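Local atomic coordinates of scyllo-inosose 3-dehydrogenase (Thermotoga maritima, PDB entry 3IP1), a protein that catalyses the NAD(+)-dependent oxidation of scyllo-inosose to 3-dehydro-scyllo-inosose and probably serves in myo-inositol degradation as a zinc-containing dehydrogenase. Residues Glu57-Val62 against Ala162-Val167; Pro92-His97 against Asn156-Phe161. All coordinates share one frame; numbering follows the deposited sequence.

Contact 1: Glu57-Val62 against Ala162-Val167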
loop_
_atom_site.group_PDB
_atom_site.type_symbol
_atom_site.label_atom_id
_atom_site.label_comp_id
_atom_site.label_asym_id
_atom_site.label_seq_id
_atom_site.Cartn_x
_atom_site.Cartn_y
_atom_site.Cartn_z
ATOM N N GLU A 57 6.859 -33.692 -11.159
ATOM C CA GLU A 57 6.774 -34.268 -9.825
ATOM C C GLU A 57 8.117 -34.698 -9.252
ATOM O O GLU A 57 9.065 -34.985 -9.991
ATOM C CB GLU A 57 5.788 -35.444 -9.809
ATOM C CG GLU A 57 4.341 -34.987 -10.019
ATOM C CD GLU A 57 3.338 -36.139 -10.133
ATOM O OE1 GLU A 57 3.730 -37.253 -10.561
ATOM O OE2 GLU A 57 2.151 -35.923 -9.785
ATOM N N ILE A 58 8.178 -34.719 -7.924
ATOM C CA ILE A 58 9.302 -35.270 -7.170
ATOM C C ILE A 58 8.765 -36.198 -6.090
ATOM O O ILE A 58 7.608 -36.096 -5.683
ATOM C CB ILE A 58 10.153 -34.168 -6.454
ATOM C CG1 ILE A 58 9.288 -33.406 -5.419
ATOM C CG2 ILE A 58 10.784 -33.223 -7.496
ATOM C CD1 ILE A 58 10.025 -32.375 -4.533
ATOM N N ILE A 59 9.631 -37.086 -5.629
ATOM C CA ILE A 59 9.348 -37.972 -4.516
ATOM C C ILE A 59 10.351 -37.586 -3.454
ATOM O O ILE A 59 11.544 -37.440 -3.734
ATOM C CB ILE A 59 9.526 -39.466 -4.926
ATOM C CG1 ILE A 59 8.435 -39.870 -5.934
ATOM C CG2 ILE A 59 9.460 -40.399 -3.710
ATOM C CD1 ILE A 59 8.758 -41.182 -6.687
ATOM N N ILE A 60 9.845 -37.420 -2.239
ATOM C CA ILE A 60 10.623 -37.007 -1.096
ATOM C C ILE A 60 10.658 -38.129 -0.056
ATOM O O ILE A 60 9.634 -38.720 0.259
ATOM C CB ILE A 60 9.982 -35.755 -0.459
ATOM C CG1 ILE A 60 9.929 -34.595 -1.474
ATOM C CG2 ILE A 60 10.720 -35.360 0.830
ATOM C CD1 ILE A 60 8.934 -33.461 -1.077
ATOM N N LYS A 61 11.832 -38.429 0.470
ATOM C CA LYS A 61 11.951 -39.344 1.586
ATOM C C LYS A 61 11.711 -38.504 2.824
ATOM O O LYS A 61 12.510 -37.602 3.114
ATOM C CB LYS A 61 13.356 -39.938 1.584
ATOM C CG LYS A 61 13.716 -40.898 2.697
ATOM C CD LYS A 61 15.081 -41.533 2.336
ATOM C CE LYS A 61 15.710 -42.307 3.489
ATOM N NZ LYS A 61 14.732 -43.230 4.132
ATOM N N VAL A 62 10.605 -38.765 3.531
ATOM C CA VAL A 62 10.217 -37.922 4.676
ATOM C C VAL A 62 11.201 -38.064 5.833
ATOM O O VAL A 62 11.590 -39.170 6.220
ATOM C CB VAL A 62 8.757 -38.205 5.176
ATOM C CG1 VAL A 62 8.342 -37.238 6.283
ATOM C CG2 VAL A 62 7.746 -38.159 4.025
ATOM N N ALA A 162 4.539 -40.844 6.404
ATOM C CA ALA A 162 4.847 -41.886 5.458
ATOM C C ALA A 162 6.343 -41.926 5.369
ATOM O O ALA A 162 7.027 -41.045 5.915
ATOM C CB ALA A 162 4.235 -41.559 4.076
ATOM N N GLU A 163 6.855 -42.944 4.683
ATOM C CA GLU A 163 8.286 -43.033 4.428
ATOM C C GLU A 163 8.649 -42.184 3.207
ATOM O O GLU A 163 9.735 -41.615 3.151
ATOM C CB GLU A 163 8.700 -44.487 4.198
ATOM C CG GLU A 163 8.388 -45.408 5.373
ATOM C CD GLU A 163 8.726 -46.854 5.067
ATOM O OE1 GLU A 163 9.928 -47.198 5.097
ATOM O OE2 GLU A 163 7.789 -47.643 4.803
ATOM N N TYR A 164 7.727 -42.107 2.244
ATOM C CA TYR A 164 7.900 -41.298 1.033
ATOM C C TYR A 164 6.607 -40.532 0.719
ATOM O O TYR A 164 5.507 -40.998 1.036
ATOM C CB TYR A 164 8.338 -42.162 -0.182
ATOM C CG TYR A 164 9.674 -42.878 0.026
ATOM C CD1 TYR A 164 9.724 -44.113 0.662
ATOM C CD2 TYR A 164 10.887 -42.293 -0.375
ATOM C CE1 TYR A 164 10.918 -44.760 0.880
ATOM C CE2 TYR A 164 12.096 -42.942 -0.159
ATOM C CZ TYR A 164 12.100 -44.182 0.470
ATOM O OH TYR A 164 13.281 -44.861 0.705
ATOM N N VAL A 165 6.748 -39.356 0.113
ATOM C CA VAL A 165 5.603 -38.580 -0.369
ATOM C C VAL A 165 5.896 -38.012 -1.750
ATOM O O VAL A 165 7.005 -37.577 -2.046
ATOM C CB VAL A 165 5.194 -37.439 0.625
ATOM C CG1 VAL A 165 6.225 -36.312 0.646
ATOM C CG2 VAL A 165 3.811 -36.892 0.281
ATOM N N LYS A 166 4.894 -38.030 -2.610
ATOM C CA LYS A 166 5.059 -37.465 -3.918
ATOM C C LYS A 166 4.343 -36.104 -3.960
ATOM O O LYS A 166 3.207 -35.995 -3.529
ATOM C CB LYS A 166 4.529 -38.458 -4.953
ATOM C CG LYS A 166 4.700 -38.089 -6.394
ATOM C CD LYS A 166 3.485 -37.313 -6.886
ATOM C CE LYS A 166 2.281 -38.211 -7.135
ATOM N NZ LYS A 166 2.385 -38.839 -8.478
ATOM N N VAL A 167 5.026 -35.069 -4.454
ATOM C CA VAL A 167 4.410 -33.757 -4.679
ATOM C C VAL A 167 4.943 -33.141 -5.970
ATOM O O VAL A 167 6.050 -33.467 -6.414
ATOM C CB VAL A 167 4.685 -32.741 -3.514
ATOM C CG1 VAL A 167 4.154 -33.239 -2.207
ATOM C CG2 VAL A 167 6.176 -32.450 -3.381
#
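An antiparallel strand pair in the GroES-like domain brings Glu57-Val62 against Ala162-Val167, with the salt bridge of Glu57 and Lys166 at one end and Lys61 against Tyr164 toward the other. Ile58 and Ile60 each exchange two backbone hydrogen bonds, with Val167 and Val165 respectively; Ile58 N to Val167 O, at 2.9 Å, is nearly straight (175° at the hydrogen). A fifth, Val62 N to Glu163 O at 3.0 Å, extends the pairing just before strand 164-168 starts. The strand 57-66 also bonds to strand 98-106, so it lies inside the sheet of this domain, which is the catalytic domain in zinc-dependent alcohol dehydrogenases. Ile58, Ile60, Val165 and Val167 share one face: with CG1 anti to the carbonyl carbon (chi1 -60°), Val167 turns CG2 between its backbone N and carbonyl carbon, where it touches Ile60 CD1 at 3.7 Å and Ile58 CG1 at 3.8 Å. On the face of Ile59 and Lys61, the Tyr164 ring crosses the Lys61 chain obliquely, its CE2 3.7 Å from Lys61 CB, while Ile59 CG2 lies 4.1 Å from Tyr164 CD2. Lys166 bends at chi2, chi3 and chi4, curling back so that NZ stands above the Glu57 carboxylate plane, 2.9 Å from OE1. Glu53 OE2 and the Arg51 carbonyl also hold that ammonium, and Glu57 OE1 additionally accepts from Glu53 N and Lys54 N.

Contact 2: Pro92-His97 against Asn156-Phe161. With CD (cadmium ion), chain F.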
loop_
_atom_site.group_PDB
_atom_site.type_symbol
_atom_site.label_atom_id
_atom_site.label_comp_id
_atom_site.label_asym_id
_atom_site.label_seq_id
_atom_site.Cartn_x
_atom_site.Cartn_y
_atom_site.Cartn_z
ATOM N N PRO A 92 -10.302 -42.699 1.910
ATOM C CA PRO A 92 -9.131 -42.747 2.810
ATOM C C PRO A 92 -7.985 -41.880 2.288
ATOM O O PRO A 92 -7.930 -41.588 1.096
ATOM C CB PRO A 92 -8.733 -44.228 2.799
ATOM C CG PRO A 92 -9.258 -44.755 1.486
ATOM C CD PRO A 92 -10.533 -43.992 1.229
ATOM N N VAL A 93 -7.098 -41.458 3.180
ATOM C CA VAL A 93 -5.975 -40.592 2.791
ATOM C C VAL A 93 -4.836 -40.800 3.773
ATOM O O VAL A 93 -5.071 -41.098 4.952
ATOM C CB VAL A 93 -6.414 -39.085 2.775
ATOM C CG1 VAL A 93 -6.477 -38.489 4.205
ATOM C CG2 VAL A 93 -5.513 -38.254 1.869
ATOM N N THR A 94 -3.607 -40.660 3.290
ATOM C CA THR A 94 -2.449 -40.560 4.181
ATOM C C THR A 94 -2.411 -39.170 4.766
ATOM O O THR A 94 -2.418 -38.168 4.029
ATOM C CB THR A 94 -1.122 -40.870 3.442
ATOM O OG1 THR A 94 -1.171 -42.216 2.953
ATOM C CG2 THR A 94 0.103 -40.711 4.367
ATOM N N LEU A 95 -2.378 -39.113 6.089
ATOM C CA LEU A 95 -2.344 -37.842 6.796
ATOM C C LEU A 95 -0.923 -37.266 6.838
ATOM O O LEU A 95 0.044 -37.947 6.480
ATOM C CB LEU A 95 -2.907 -38.002 8.220
ATOM C CG LEU A 95 -4.376 -38.433 8.364
ATOM C CD1 LEU A 95 -4.619 -38.783 9.821
ATOM C CD2 LEU A 95 -5.364 -37.324 7.893
ATOM N N GLY A 96 -0.816 -36.010 7.273
ATOM C CA GLY A 96 0.471 -35.350 7.472
ATOM C C GLY A 96 0.756 -34.297 6.415
ATOM O O GLY A 96 0.785 -34.604 5.214
ATOM N N HIS A 97 0.968 -33.057 6.861
ATOM C CA HIS A 97 1.191 -31.942 5.932
ATOM C C HIS A 97 2.200 -30.902 6.433
ATOM O O HIS A 97 2.442 -29.899 5.770
ATOM C CB HIS A 97 -0.139 -31.282 5.558
ATOM C CG HIS A 97 -0.827 -30.642 6.712
ATOM N ND1 HIS A 97 -1.809 -31.275 7.433
ATOM C CD2 HIS A 97 -0.657 -29.427 7.292
ATOM C CE1 HIS A 97 -2.226 -30.477 8.404
ATOM N NE2 HIS A 97 -1.534 -29.355 8.347
ATOM N N ASN A 156 -7.058 -34.606 1.213
ATOM C CA ASN A 156 -7.582 -35.423 0.131
ATOM C C ASN A 156 -6.499 -35.877 -0.856
ATOM O O ASN A 156 -6.799 -36.534 -1.832
ATOM C CB ASN A 156 -8.716 -34.692 -0.582
ATOM C CG ASN A 156 -8.225 -33.540 -1.451
ATOM O OD1 ASN A 156 -7.461 -32.676 -1.002
ATOM N ND2 ASN A 156 -8.672 -33.517 -2.697
ATOM N N VAL A 157 -5.248 -35.499 -0.623
ATOM C CA VAL A 157 -4.119 -36.024 -1.423
ATOM C C VAL A 157 -3.149 -36.643 -0.417
ATOM O O VAL A 157 -2.865 -36.030 0.614
ATOM C CB VAL A 157 -3.420 -34.906 -2.277
ATOM C CG1 VAL A 157 -2.198 -35.447 -3.073
ATOM C CG2 VAL A 157 -4.401 -34.262 -3.244
ATOM N N ASP A 158 -2.657 -37.850 -0.696
ATOM C CA ASP A 158 -1.761 -38.552 0.253
ATOM C C ASP A 158 -0.611 -37.678 0.736
ATOM O O ASP A 158 0.126 -37.087 -0.078
ATOM C CB ASP A 158 -1.225 -39.870 -0.342
ATOM C CG ASP A 158 -2.306 -40.949 -0.454
ATOM O OD1 ASP A 158 -3.276 -40.929 0.350
ATOM O OD2 ASP A 158 -2.198 -41.807 -1.363
ATOM N N GLY A 159 -0.465 -37.634 2.060
ATOM C CA GLY A 159 0.441 -36.745 2.751
ATOM C C GLY A 159 1.696 -37.405 3.289
ATOM O O GLY A 159 2.142 -38.441 2.774
ATOM N N ALA A 160 2.262 -36.816 4.343
ATOM C CA ALA A 160 3.655 -37.088 4.704
ATOM C C ALA A 160 3.920 -37.900 5.968
ATOM O O ALA A 160 5.079 -38.056 6.342
ATOM C CB ALA A 160 4.457 -35.783 4.716
ATOM N N PHE A 161 2.877 -38.422 6.625
ATOM C CA PHE A 161 3.070 -39.428 7.690
ATOM C C PHE A 161 3.360 -40.764 7.003
ATOM O O PHE A 161 2.536 -41.685 6.995
ATOM C CB PHE A 161 1.868 -39.540 8.631
ATOM C CG PHE A 161 1.717 -38.376 9.583
ATOM C CD1 PHE A 161 2.799 -37.903 10.318
ATOM C CD2 PHE A 161 0.475 -37.791 9.784
ATOM C CE1 PHE A 161 2.640 -36.841 11.224
ATOM C CE2 PHE A 161 0.316 -36.704 10.681
ATOM C CZ PHE A 161 1.411 -36.241 11.390
HETATM CD CD CD F . -0.834 -27.311 9.665
HETATM O O HOH W 1 -0.861 -25.130 10.560
#
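Two glycines, Gly96 and Gly159, let the two backbones come together: Ala160 N donates to Gly96 O at 2.8 Å from above the carbonyl plane, and Gly159 CA makes a CA-H...O contact with the same oxygen at 3.3 Å. A side chain on Gly159 would run into Gly96 O, and one on Gly96 into Phe161 N. Phe161 N in turn bonds to Leu95 O at 2.9 Å, in the carbonyl plane. With CG anti to its carbonyl carbon (chi1 -73°), the Phe161 ring lays one face over Gly96 CA, 3.8 Å from the ring centroid, a CH-pi contact, while Leu95 CB meets its edge in plane. An alanine in place of Phe161 would probably open a gap beside Gly96 and leave Leu95 CB without its aromatic neighbour. At the other end Asp158 OD1 accepts from Thr94 N at 3.0 Å on its anti side, tilted about 30° out of the carboxylate plane, and Arg7 grips both residues, by a salt bridge to OD1 and a bond to Thr94 OG1. His97 NE2 binds the cadmium ion at 2.5 Å, with Glu98, Glu195 and a water completing the ligands seen. Backbone bonds at Leu95 and Gly96 fix the main chain just before His97, consistent with a firmly placed imidazole.

In the fold
Contact 2 is nested within the chain loop that contact 1 closes, and Ala162 directly follows Phe161, so one continuous chain passes from the second to the first. Their centres are 11 Å apart, and valine methyls of contact 1 pack on backbone carbonyl oxygens of contact 2: Val62 CG1 on Ala160 O and Val165 CG2 on Gly159 O, each at 3.4 Å. Val62 and Val165 thus carry the junction between the strand pair and the loop 156-161. Contact 2 holds the metal ligand His97 itself, whereas contact 1 stands farther back, the side chain of Val62 about 14 Å from the cadmium ion, which occupies the zinc #1 site here.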